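Local atomic coordinates of secreted effector protein SifA (Salmonella typhimurium, PDB entry 3CXB), a protein that alters host-cell physiology during infection and is required for endosomal tubulation and the formation of Salmonella-induced filaments, interacting with the host protein PLEKHM2. Residues 91-96 and 161-166; 134-139 and 143-148; 212-217 and 229-234; 235-240 and 315-320. All coordinates share one frame; numbering follows the deposited sequence.

Contact 1 (91-96 and 161-166)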
loop_
_atom_site.group_PDB
_atom_site.type_symbol
_atom_site.label_atom_id
_atom_site.label_comp_id
_atom_site.label_asym_id
_atom_site.label_seq_id
_atom_site.Cartn_x
_atom_site.Cartn_y
_atom_site.Cartn_z
ATOM N N GLU A 91 1.854 -1.520 21.890
ATOM C CA GLU A 91 2.017 -0.306 21.100
ATOM C C GLU A 91 3.436 -0.102 20.582
ATOM O O GLU A 91 3.883 1.031 20.380
ATOM C CB GLU A 91 1.568 0.912 21.906
ATOM C CG GLU A 91 0.079 0.899 22.241
ATOM C CD GLU A 91 -0.617 2.199 21.877
ATOM O OE1 GLU A 91 -1.829 2.321 22.155
ATOM O OE2 GLU A 91 0.048 3.096 21.310
ATOM N N ASN A 92 4.135 -1.214 20.365
ATOM C CA ASN A 92 5.498 -1.187 19.847
ATOM C C ASN A 92 5.430 -1.001 18.334
ATOM O O ASN A 92 5.386 -1.962 17.567
ATOM C CB ASN A 92 6.225 -2.493 20.177
ATOM C CG ASN A 92 7.673 -2.490 19.712
ATOM O OD1 ASN A 92 8.367 -3.510 19.789
ATOM N ND2 ASN A 92 8.140 -1.340 19.231
ATOM N N ASP A 93 5.417 0.256 17.925
ATOM C CA ASP A 93 5.340 0.638 16.528
ATOM C C ASP A 93 6.276 -0.143 15.585
ATOM O O ASP A 93 5.951 -0.383 14.417
ATOM C CB ASP A 93 5.632 2.127 16.443
ATOM C CG ASP A 93 5.120 2.734 15.187
ATOM O OD1 ASP A 93 3.995 2.377 14.788
ATOM O OD2 ASP A 93 5.830 3.572 14.608
ATOM N N ALA A 94 7.442 -0.533 16.090
ATOM C CA ALA A 94 8.411 -1.264 15.283
ATOM C C ALA A 94 7.834 -2.556 14.718
ATOM O O ALA A 94 8.309 -3.065 13.705
ATOM C CB ALA A 94 9.658 -1.572 16.110
ATOM N N THR A 95 6.806 -3.083 15.369
ATOM C CA THR A 95 6.205 -4.321 14.921
ATOM C C THR A 95 4.672 -4.241 14.834
ATOM O O THR A 95 4.039 -3.396 15.486
ATOM C CB THR A 95 6.640 -5.473 15.867
ATOM O OG1 THR A 95 5.705 -6.559 15.793
ATOM C CG2 THR A 95 6.715 -4.975 17.293
ATOM N N ILE A 96 4.085 -5.092 13.991
ATOM C CA ILE A 96 2.634 -5.158 13.844
ATOM C C ILE A 96 2.225 -6.597 13.545
ATOM O O ILE A 96 2.932 -7.327 12.847
ATOM C CB ILE A 96 2.105 -4.188 12.754
ATOM C CG1 ILE A 96 0.582 -4.299 12.674
ATOM C CG2 ILE A 96 2.759 -4.470 11.442
ATOM C CD1 ILE A 96 -0.077 -3.151 11.978
ATOM N N PRO A 161 0.767 4.252 7.357
ATOM C CA PRO A 161 2.036 4.818 7.818
ATOM C C PRO A 161 1.906 5.600 9.133
ATOM O O PRO A 161 1.490 6.753 9.122
ATOM C CB PRO A 161 2.442 5.719 6.650
ATOM C CG PRO A 161 1.863 5.028 5.490
ATOM C CD PRO A 161 0.507 4.652 5.967
ATOM N N SER A 162 2.257 4.999 10.266
ATOM C CA SER A 162 2.141 5.736 11.527
ATOM C C SER A 162 3.351 6.621 11.815
ATOM O O SER A 162 3.183 7.794 12.131
ATOM C CB SER A 162 1.900 4.789 12.704
ATOM O OG SER A 162 3.043 4.027 12.992
ATOM N N THR A 163 4.564 6.078 11.706
ATOM C CA THR A 163 5.765 6.878 11.956
ATOM C C THR A 163 6.873 6.601 10.938
ATOM O O THR A 163 7.053 5.469 10.478
ATOM C CB THR A 163 6.345 6.616 13.358
ATOM O OG1 THR A 163 6.955 5.328 13.372
ATOM C CG2 THR A 163 5.247 6.647 14.429
ATOM N N LEU A 164 7.621 7.642 10.596
ATOM C CA LEU A 164 8.717 7.537 9.638
ATOM C C LEU A 164 10.059 7.356 10.347
ATOM O O LEU A 164 10.430 8.162 11.192
ATOM C CB LEU A 164 8.760 8.797 8.770
ATOM C CG LEU A 164 9.855 8.991 7.716
ATOM C CD1 LEU A 164 11.192 9.081 8.388
ATOM C CD2 LEU A 164 9.860 7.840 6.719
ATOM N N CYS A 165 10.792 6.307 9.997
ATOM C CA CYS A 165 12.090 6.075 10.620
ATOM C C CYS A 165 13.255 6.326 9.663
ATOM O O CYS A 165 13.367 5.685 8.623
ATOM C CB CYS A 165 12.177 4.650 11.159
ATOM S SG CYS A 165 11.080 4.286 12.559
ATOM N N LEU A 166 14.112 7.273 10.030
ATOM C CA LEU A 166 15.276 7.626 9.230
ATOM C C LEU A 166 16.554 7.214 9.942
ATOM O O LEU A 166 16.606 7.154 11.171
ATOM C CB LEU A 166 15.329 9.132 8.999
ATOM C CG LEU A 166 14.266 9.799 8.134
ATOM C CD1 LEU A 166 14.453 11.314 8.211
ATOM C CD2 LEU A 166 14.375 9.303 6.702
#
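The carboxylate of Asp93 overlaps the hydroxyl groups of Ser162 and Thr163, bridging a type I beta turn, Asn92 to Thr95, to a classic beta bulge in strand 158-167. At the bulge both Ser162 and Thr163 stand opposite Lys149 of the adjoining antiparallel strand, and the two successive side chains both face the turn. Each carboxylate oxygen then has its own donor. Ser162 OG donates a hydrogen bond to Asp93 OD1 at 2.6 Å, using the syn lone pair of that oxygen, on the side of the other oxygen. Thr163 OG1 donates to Asp93 OD2, the modelled distance being too short to be taken literally. In both donors the hydroxyl sits between the backbone N and the carbonyl carbon (chi1 70° in Ser162), which turns the two oxygens to the same carboxylate. Donors at both oxygens would tend to restrict rotation of the acid group, and a long, weak ion pair joins OD1 to Arg151. Lys149 also touches Asp93. The turn is closed from within by its own backbone, where Thr95 N donates to Asn92 O at 2.8 Å.

Contact 2 (134-139 and 143-148)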
loop_
_atom_site.group_PDB
_atom_site.type_symbol
_atom_site.label_atom_id
_atom_site.label_comp_id
_atom_site.label_asym_id
_atom_site.label_seq_id
_atom_site.Cartn_x
_atom_site.Cartn_y
_atom_site.Cartn_z
ATOM N N ARG A 134 13.604 -6.052 1.922
ATOM C CA ARG A 134 14.489 -4.939 2.181
ATOM C C ARG A 134 13.784 -3.612 2.232
ATOM O O ARG A 134 13.845 -2.825 1.298
ATOM C CB ARG A 134 15.622 -4.935 1.146
ATOM C CG ARG A 134 16.582 -6.116 1.366
ATOM C CD ARG A 134 17.609 -6.291 0.263
ATOM N NE ARG A 134 18.341 -7.547 0.433
ATOM C CZ ARG A 134 19.277 -7.996 -0.400
ATOM N NH1 ARG A 134 19.884 -9.152 -0.156
ATOM N NH2 ARG A 134 19.607 -7.293 -1.477
ATOM N N PRO A 135 13.092 -3.349 3.344
ATOM C CA PRO A 135 12.361 -2.097 3.529
ATOM C C PRO A 135 13.323 -0.913 3.646
ATOM O O PRO A 135 14.064 -0.781 4.627
ATOM C CB PRO A 135 11.587 -2.351 4.814
ATOM C CG PRO A 135 12.538 -3.225 5.594
ATOM C CD PRO A 135 12.980 -4.208 4.536
ATOM N N ASP A 136 13.334 -0.081 2.616
ATOM C CA ASP A 136 14.165 1.107 2.586
ATOM C C ASP A 136 13.556 1.932 1.489
ATOM O O ASP A 136 13.758 1.659 0.307
ATOM C CB ASP A 136 15.622 0.806 2.244
ATOM C CG ASP A 136 16.479 2.081 2.189
ATOM O OD1 ASP A 136 17.654 2.028 1.762
ATOM O OD2 ASP A 136 15.972 3.154 2.582
ATOM N N ILE A 137 12.794 2.942 1.889
ATOM C CA ILE A 137 12.118 3.786 0.931
ATOM C C ILE A 137 13.074 4.711 0.200
ATOM O O ILE A 137 12.692 5.356 -0.771
ATOM C CB ILE A 137 11.000 4.601 1.623
ATOM C CG1 ILE A 137 11.610 5.667 2.540
ATOM C CG2 ILE A 137 10.092 3.650 2.420
ATOM C CD1 ILE A 137 10.578 6.628 3.117
ATOM N N LEU A 138 14.322 4.752 0.659
ATOM C CA LEU A 138 15.354 5.602 0.057
ATOM C C LEU A 138 16.351 4.696 -0.620
ATOM O O LEU A 138 17.549 4.714 -0.314
ATOM C CB LEU A 138 16.064 6.416 1.135
ATOM C CG LEU A 138 15.175 7.350 1.958
ATOM C CD1 LEU A 138 15.992 7.870 3.111
ATOM C CD2 LEU A 138 14.651 8.498 1.104
ATOM N N LYS A 139 15.836 3.891 -1.540
ATOM C CA LYS A 139 16.651 2.938 -2.265
ATOM C C LYS A 139 17.719 3.621 -3.114
ATOM O O LYS A 139 18.863 3.185 -3.142
ATOM C CB LYS A 139 15.753 2.060 -3.136
ATOM C CG LYS A 139 16.048 0.567 -3.017
ATOM C CD LYS A 139 15.768 0.044 -1.626
ATOM C CE LYS A 139 16.180 -1.402 -1.521
ATOM N NZ LYS A 139 15.917 -1.979 -0.181
ATOM N N GLN A 143 24.101 5.836 1.158
ATOM C CA GLN A 143 24.449 6.194 2.526
ATOM C C GLN A 143 23.258 6.699 3.322
ATOM O O GLN A 143 23.393 7.605 4.143
ATOM C CB GLN A 143 25.550 7.255 2.524
ATOM C CG GLN A 143 26.955 6.699 2.344
ATOM C CD GLN A 143 27.746 6.690 3.641
ATOM O OE1 GLN A 143 27.299 6.148 4.652
ATOM N NE2 GLN A 143 28.931 7.292 3.616
ATOM N N MET A 144 22.091 6.111 3.086
ATOM C CA MET A 144 20.899 6.536 3.803
ATOM C C MET A 144 19.818 5.465 3.821
ATOM O O MET A 144 19.507 4.869 2.788
ATOM C CB MET A 144 20.342 7.814 3.172
ATOM C CG MET A 144 19.131 8.375 3.883
ATOM S SD MET A 144 19.511 8.875 5.570
ATOM C CE MET A 144 19.796 10.647 5.345
ATOM N N THR A 145 19.255 5.220 4.999
ATOM C CA THR A 145 18.193 4.233 5.142
ATOM C C THR A 145 16.986 4.919 5.746
ATOM O O THR A 145 17.129 5.867 6.521
ATOM C CB THR A 145 18.594 3.079 6.067
ATOM O OG1 THR A 145 19.798 2.483 5.587
ATOM C CG2 THR A 145 17.506 2.019 6.098
ATOM N N ALA A 146 15.802 4.435 5.393
ATOM C CA ALA A 146 14.563 5.006 5.898
ATOM C C ALA A 146 13.439 4.000 5.740
ATOM O O ALA A 146 13.199 3.502 4.645
ATOM C CB ALA A 146 14.228 6.268 5.133
ATOM N N MET A 147 12.749 3.702 6.832
ATOM C CA MET A 147 11.646 2.755 6.776
ATOM C C MET A 147 10.383 3.453 7.249
ATOM O O MET A 147 10.421 4.596 7.701
ATOM C CB MET A 147 11.910 1.560 7.681
ATOM C CG MET A 147 11.897 1.948 9.137
ATOM S SD MET A 147 11.421 0.615 10.228
ATOM C CE MET A 147 13.100 0.137 10.851
ATOM N N ILE A 148 9.265 2.749 7.155
ATOM C CA ILE A 148 7.993 3.297 7.570
ATOM C C ILE A 148 7.282 2.283 8.424
ATOM O O ILE A 148 6.941 1.205 7.942
ATOM C CB ILE A 148 7.070 3.606 6.371
ATOM C CG1 ILE A 148 7.684 4.676 5.480
ATOM C CG2 ILE A 148 5.719 4.098 6.864
ATOM C CD1 ILE A 148 6.833 4.972 4.260
#
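Met144 opens the contact by laying its CG beside Leu138 CD1, the two side chains running next to each other and pointing the same way. Thr145 comes next: its CB is directed away from the loop 134-139, yet CG2 still brushes the Asp136 carboxylate, 4.0 Å from OD2. Ala146 carries the polar part. Its N donates to Asp136 OD2 at 3.1 Å, arriving 48° above the carboxylate plane, while Leu138 N reaches the same oxygen from the opposite face at 3.0 Å. Two backbone N-H groups therefore pin one side-chain oxygen and should hold the acid group in place. The carbonyl of Ala146 returns the link: Ile137 N donates to Ala146 O at 2.8 Å, nearly in line with the C=O bond (167°). Asp136 CA adds a CA-H...O contact to that oxygen. Ala146 CB packs 3.7 Å from Ile137 CG1. Beyond Met147, whose backbone pairs with Cys165, Ile148 sends CD1 to within 4.0 Å of Ile137 CG2, the two side chains crossing at about a right angle. Helix 283-303 touches Ile137, Leu138, Met144 and Ile148, placing these residues between sheet and helix. The bond from Leu138 N to Asp136 OD2 makes an Asx turn, here docked by its own aspartate on an edge strand, 145-153, of the three-stranded antiparallel sheet.

Contact 3 (212-217 and 229-234)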
loop_
_atom_site.group_PDB
_atom_site.type_symbol
_atom_site.label_atom_id
_atom_site.label_comp_id
_atom_site.label_asym_id
_atom_site.label_seq_id
_atom_site.Cartn_x
_atom_site.Cartn_y
_atom_site.Cartn_z
ATOM N N SER A 212 3.656 10.854 -14.979
ATOM C CA SER A 212 5.068 10.688 -14.653
ATOM C C SER A 212 5.584 9.499 -15.460
ATOM O O SER A 212 6.566 9.619 -16.198
ATOM C CB SER A 212 5.240 10.433 -13.164
ATOM O OG SER A 212 4.505 11.391 -12.430
ATOM N N GLY A 213 4.910 8.359 -15.337
ATOM C CA GLY A 213 5.333 7.194 -16.088
ATOM C C GLY A 213 5.569 7.496 -17.563
ATOM O O GLY A 213 6.541 7.033 -18.159
ATOM N N ILE A 214 4.681 8.283 -18.162
ATOM C CA ILE A 214 4.811 8.612 -19.571
ATOM C C ILE A 214 6.080 9.404 -19.807
ATOM O O ILE A 214 6.965 8.974 -20.542
ATOM C CB ILE A 214 3.609 9.453 -20.079
ATOM C CG1 ILE A 214 2.302 8.702 -19.822
ATOM C CG2 ILE A 214 3.748 9.724 -21.584
ATOM C CD1 ILE A 214 2.252 7.343 -20.496
ATOM N N GLU A 215 6.163 10.566 -19.174
ATOM C CA GLU A 215 7.314 11.444 -19.322
ATOM C C GLU A 215 8.627 10.733 -18.981
ATOM O O GLU A 215 9.668 11.015 -19.572
ATOM C CB GLU A 215 7.138 12.670 -18.428
ATOM C CG GLU A 215 5.866 13.454 -18.694
ATOM C CD GLU A 215 5.665 14.583 -17.701
ATOM O OE1 GLU A 215 5.674 14.313 -16.473
ATOM O OE2 GLU A 215 5.495 15.741 -18.148
ATOM N N LYS A 216 8.566 9.806 -18.030
ATOM C CA LYS A 216 9.737 9.057 -17.608
ATOM C C LYS A 216 10.271 8.132 -18.705
ATOM O O LYS A 216 11.431 8.228 -19.103
ATOM C CB LYS A 216 9.399 8.235 -16.359
ATOM C CG LYS A 216 10.559 7.408 -15.811
ATOM C CD LYS A 216 10.170 6.644 -14.550
ATOM C CE LYS A 216 11.347 5.843 -13.987
ATOM N NZ LYS A 216 10.961 5.035 -12.786
ATOM N N THR A 217 9.420 7.231 -19.181
ATOM C CA THR A 217 9.802 6.292 -20.222
ATOM C C THR A 217 10.242 7.032 -21.490
ATOM O O THR A 217 11.097 6.549 -22.236
ATOM C CB THR A 217 8.623 5.347 -20.557
ATOM O OG1 THR A 217 8.207 4.665 -19.373
ATOM C CG2 THR A 217 9.033 4.308 -21.596
ATOM N N SER A 229 1.926 12.457 -29.708
ATOM C CA SER A 229 0.605 11.911 -29.975
ATOM C C SER A 229 0.460 10.652 -29.125
ATOM O O SER A 229 -0.398 10.585 -28.225
ATOM C CB SER A 229 0.490 11.561 -31.463
ATOM O OG SER A 229 -0.809 11.129 -31.824
ATOM N N THR A 230 1.318 9.667 -29.416
ATOM C CA THR A 230 1.337 8.398 -28.696
ATOM C C THR A 230 1.380 8.706 -27.208
ATOM O O THR A 230 0.725 8.044 -26.400
ATOM C CB THR A 230 2.586 7.553 -29.005
ATOM O OG1 THR A 230 2.847 7.558 -30.414
ATOM C CG2 THR A 230 2.364 6.110 -28.536
ATOM N N GLN A 231 2.140 9.725 -26.844
ATOM C CA GLN A 231 2.233 10.076 -25.446
ATOM C C GLN A 231 0.865 10.376 -24.888
ATOM O O GLN A 231 0.559 9.990 -23.760
ATOM C CB GLN A 231 3.159 11.271 -25.249
ATOM C CG GLN A 231 4.618 10.907 -25.466
ATOM C CD GLN A 231 5.541 12.086 -25.331
ATOM O OE1 GLN A 231 5.532 12.780 -24.311
ATOM N NE2 GLN A 231 6.355 12.320 -26.361
ATOM N N GLN A 232 0.030 11.050 -25.674
ATOM C CA GLN A 232 -1.303 11.381 -25.191
ATOM C C GLN A 232 -2.228 10.176 -25.300
ATOM O O GLN A 232 -3.107 9.975 -24.457
ATOM C CB GLN A 232 -1.884 12.574 -25.954
ATOM C CG GLN A 232 -3.084 13.202 -25.247
ATOM C CD GLN A 232 -2.735 13.736 -23.862
ATOM O OE1 GLN A 232 -1.989 13.107 -23.111
ATOM N NE2 GLN A 232 -3.284 14.896 -23.515
ATOM N N ASN A 233 -2.023 9.369 -26.332
ATOM C CA ASN A 233 -2.839 8.187 -26.502
ATOM C C ASN A 233 -2.635 7.266 -25.300
ATOM O O ASN A 233 -3.596 6.739 -24.746
ATOM C CB ASN A 233 -2.479 7.480 -27.812
ATOM C CG ASN A 233 -3.186 8.092 -29.027
ATOM O OD1 ASN A 233 -3.251 9.319 -29.182
ATOM N ND2 ASN A 233 -3.716 7.233 -29.895
ATOM N N ALA A 234 -1.388 7.098 -24.871
ATOM C CA ALA A 234 -1.106 6.241 -23.726
ATOM C C ALA A 234 -1.805 6.794 -22.490
ATOM O O ALA A 234 -2.493 6.063 -21.769
ATOM C CB ALA A 234 0.415 6.143 -23.481
#
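Ile214 and Gln231 bring the two helical segments closest, with their CA atoms 6.6 Å apart. Both segments are regular helix: Lys216 N bonds to Ser212 O on one side, and Ala234 N to Thr230 O on the other. The contact itself is made by apolar side-chain atoms, partly against a backbone carbonyl. Ile214 supplies nearly all of the contact from helix 197-220. Its two branches divide the work: CG2, placed anti to the backbone N, reaches Gln231, while the CG1 branch (chi1 -57°) carries CD1 toward Ala234. CD1 lies 3.7 Å from Ala234 CB, methyl against methyl. CG2 settles over the start of Gln231, 4.0 Å from its CB and 3.9 Å from its backbone O, and thus meets the aliphatic base of that side chain. Beyond CG the Gln231 chain is extended, and its NE2 donates to Ile226 O in the connection before the helix. In the same helix as Ile214, Thr217 OG1 donates to Gly213 O at 3.1 Å; Thr217 N reaches the same oxygen from the opposite face of the carbonyl plane. Helix 307-324 adds a third partner, since Leu318 packs against both Ile214 and Gln231. A bulky isoleucine set against a small alanine, one helical turn beyond a glutamine stem, is the close packing of two consecutive helices in a helical bundle, consistent with the SopE-like fold of the C-terminal part of SifA.

Contact 4 (235-240 and 315-320)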
loop_
_atom_site.group_PDB
_atom_site.type_symbol
_atom_site.label_atom_id
_atom_site.label_comp_id
_atom_site.label_asym_id
_atom_site.label_seq_id
_atom_site.Cartn_x
_atom_site.Cartn_y
_atom_site.Cartn_z
ATOM N N PHE A 235 -1.627 8.089 -22.242
ATOM C CA PHE A 235 -2.263 8.716 -21.091
ATOM C C PHE A 235 -3.786 8.524 -21.051
ATOM O O PHE A 235 -4.354 8.255 -19.993
ATOM C CB PHE A 235 -2.014 10.210 -21.052
ATOM C CG PHE A 235 -2.770 10.891 -19.953
ATOM C CD1 PHE A 235 -2.273 10.890 -18.651
ATOM C CD2 PHE A 235 -4.001 11.503 -20.207
ATOM C CE1 PHE A 235 -2.981 11.497 -17.616
ATOM C CE2 PHE A 235 -4.722 12.116 -19.167
ATOM C CZ PHE A 235 -4.211 12.111 -17.874
ATOM N N LEU A 236 -4.449 8.700 -22.189
ATOM C CA LEU A 236 -5.897 8.547 -22.246
ATOM C C LEU A 236 -6.327 7.093 -22.150
ATOM O O LEU A 236 -7.376 6.788 -21.566
ATOM C CB LEU A 236 -6.447 9.137 -23.551
ATOM C CG LEU A 236 -6.159 10.618 -23.823
ATOM C CD1 LEU A 236 -6.674 10.962 -25.209
ATOM C CD2 LEU A 236 -6.798 11.505 -22.775
ATOM N N GLU A 237 -5.512 6.210 -22.724
ATOM C CA GLU A 237 -5.786 4.782 -22.742
ATOM C C GLU A 237 -5.680 4.192 -21.339
ATOM O O GLU A 237 -6.591 3.502 -20.879
ATOM C CB GLU A 237 -4.807 4.080 -23.687
ATOM C CG GLU A 237 -5.263 2.716 -24.166
ATOM C CD GLU A 237 -5.652 2.721 -25.633
ATOM O OE1 GLU A 237 -6.280 1.737 -26.084
ATOM O OE2 GLU A 237 -5.324 3.702 -26.337
ATOM N N THR A 238 -4.587 4.472 -20.639
ATOM C CA THR A 238 -4.452 3.920 -19.302
ATOM C C THR A 238 -5.501 4.543 -18.382
ATOM O O THR A 238 -6.055 3.866 -17.515
ATOM C CB THR A 238 -3.050 4.152 -18.703
ATOM O OG1 THR A 238 -3.012 5.440 -18.095
ATOM C CG2 THR A 238 -1.975 4.075 -19.780
ATOM N N MET A 239 -5.781 5.829 -18.556
ATOM C CA MET A 239 -6.804 6.467 -17.727
ATOM C C MET A 239 -8.121 5.733 -17.960
ATOM O O MET A 239 -8.891 5.491 -17.029
ATOM C CB MET A 239 -7.000 7.929 -18.119
ATOM C CG MET A 239 -5.944 8.876 -17.627
ATOM S SD MET A 239 -6.092 9.119 -15.877
ATOM C CE MET A 239 -7.129 10.551 -15.798
ATOM N N ALA A 240 -8.371 5.370 -19.215
ATOM C CA ALA A 240 -9.605 4.687 -19.546
ATOM C C ALA A 240 -9.668 3.334 -18.883
ATOM O O ALA A 240 -10.656 3.013 -18.239
ATOM C CB ALA A 240 -9.750 4.545 -21.050
ATOM N N GLU A 315 3.565 3.005 -18.330
ATOM C CA GLU A 315 4.815 2.931 -19.059
ATOM C C GLU A 315 4.731 1.847 -20.128
ATOM O O GLU A 315 5.273 1.997 -21.218
ATOM C CB GLU A 315 5.962 2.618 -18.090
ATOM C CG GLU A 315 6.199 3.736 -17.106
ATOM C CD GLU A 315 7.063 3.332 -15.940
ATOM O OE1 GLU A 315 7.277 4.187 -15.065
ATOM O OE2 GLU A 315 7.525 2.173 -15.883
ATOM N N GLU A 316 4.033 0.762 -19.814
ATOM C CA GLU A 316 3.932 -0.348 -20.745
ATOM C C GLU A 316 2.989 -0.017 -21.869
ATOM O O GLU A 316 3.099 -0.574 -22.956
ATOM C CB GLU A 316 3.476 -1.615 -20.019
ATOM C CG GLU A 316 4.486 -2.194 -19.037
ATOM C CD GLU A 316 3.919 -3.384 -18.298
ATOM O OE1 GLU A 316 3.408 -4.304 -18.973
ATOM O OE2 GLU A 316 3.975 -3.409 -17.050
ATOM N N GLN A 317 2.054 0.884 -21.603
ATOM C CA GLN A 317 1.113 1.298 -22.632
ATOM C C GLN A 317 1.883 2.107 -23.667
ATOM O O GLN A 317 1.810 1.856 -24.870
ATOM C CB GLN A 317 -0.016 2.154 -22.039
ATOM C CG GLN A 317 -1.261 1.358 -21.672
ATOM C CD GLN A 317 -1.947 0.768 -22.891
ATOM O OE1 GLN A 317 -2.680 -0.222 -22.797
ATOM N NE2 GLN A 317 -1.716 1.381 -24.047
ATOM N N LEU A 318 2.630 3.084 -23.178
ATOM C CA LEU A 318 3.421 3.930 -24.042
ATOM C C LEU A 318 4.295 3.077 -24.961
ATOM O O LEU A 318 4.309 3.262 -26.164
ATOM C CB LEU A 318 4.305 4.849 -23.207
ATOM C CG LEU A 318 5.022 5.896 -24.046
ATOM C CD1 LEU A 318 3.981 6.914 -24.532
ATOM C CD2 LEU A 318 6.093 6.595 -23.223
ATOM N N THR A 319 5.006 2.118 -24.400
ATOM C CA THR A 319 5.876 1.299 -25.219
ATOM C C THR A 319 5.111 0.403 -26.171
ATOM O O THR A 319 5.499 0.236 -27.328
ATOM C CB THR A 319 6.799 0.443 -24.351
ATOM O OG1 THR A 319 6.008 -0.434 -23.535
ATOM C CG2 THR A 319 7.669 1.345 -23.465
ATOM N N THR A 320 4.025 -0.178 -25.685
ATOM C CA THR A 320 3.218 -1.069 -26.507
ATOM C C THR A 320 2.571 -0.297 -27.673
ATOM O O THR A 320 2.526 -0.769 -28.816
ATOM C CB THR A 320 2.147 -1.785 -25.632
ATOM O OG1 THR A 320 1.501 -2.806 -26.398
ATOM C CG2 THR A 320 1.106 -0.802 -25.140
#
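Glu316 O, just before the Gln317 that packs on Thr238 across the contact, accepts from two groups, Thr320 N at 2.9 Å and Thr319 OG1 at 3.0 Å. Both donors come to the same face of the carbonyl plane, and the hydroxyl stands 45° out of it. Across the contact Gln317 does the touching. Its CG lies 3.4 Å from Thr238 CG2, with Gln317 CB next at 3.6 Å, and the two chains run past one another head to tail. A chi1 of 85° turns the Thr238 methyl, not the hydroxyl, to the glutamine. This is helix-on-helix packing between 228-241 and 307-324, two members of the C-terminal helical bundle, and helix 197-220 touches Thr238 through Ile210. Met241, at the end of helix 228-241, also touches Gln317. Gln317 bends at chi2 (-66°), bringing its amide to Glu237, where NE2 comes 3.8 Å from Glu237 CG and meets the aliphatic part of that chain. The Glu237 and Gln317 side chains cross at about a right angle, although their carboxylate and amide planes lie nearly parallel.

From the N terminus, contact 1 opens in the turn after strand 84-87 and closes on strand 158-167, its segments 65 residues apart at their nearest ends. Contact 2 opens and closes within that span, shutting a short loop onto strand 145-153. These neighbouring strands of the three-stranded sheet bring the two contacts together, Cys165 O lying 2.7 Å from Met147 N, a probable hydrogen bond. Contact 3 follows in series and joins consecutive helices 197-220 and 228-241. Contact 4 starts on the latter helix and closes a longer loop at helix 307-324. The centres of contacts 3 and 4 are about 7 Å apart, and Leu318 and Glu315 touch segments of contact 3. Contacts 1 and 3, centres about 37 Å apart, lie on opposite sides of the chain's centre.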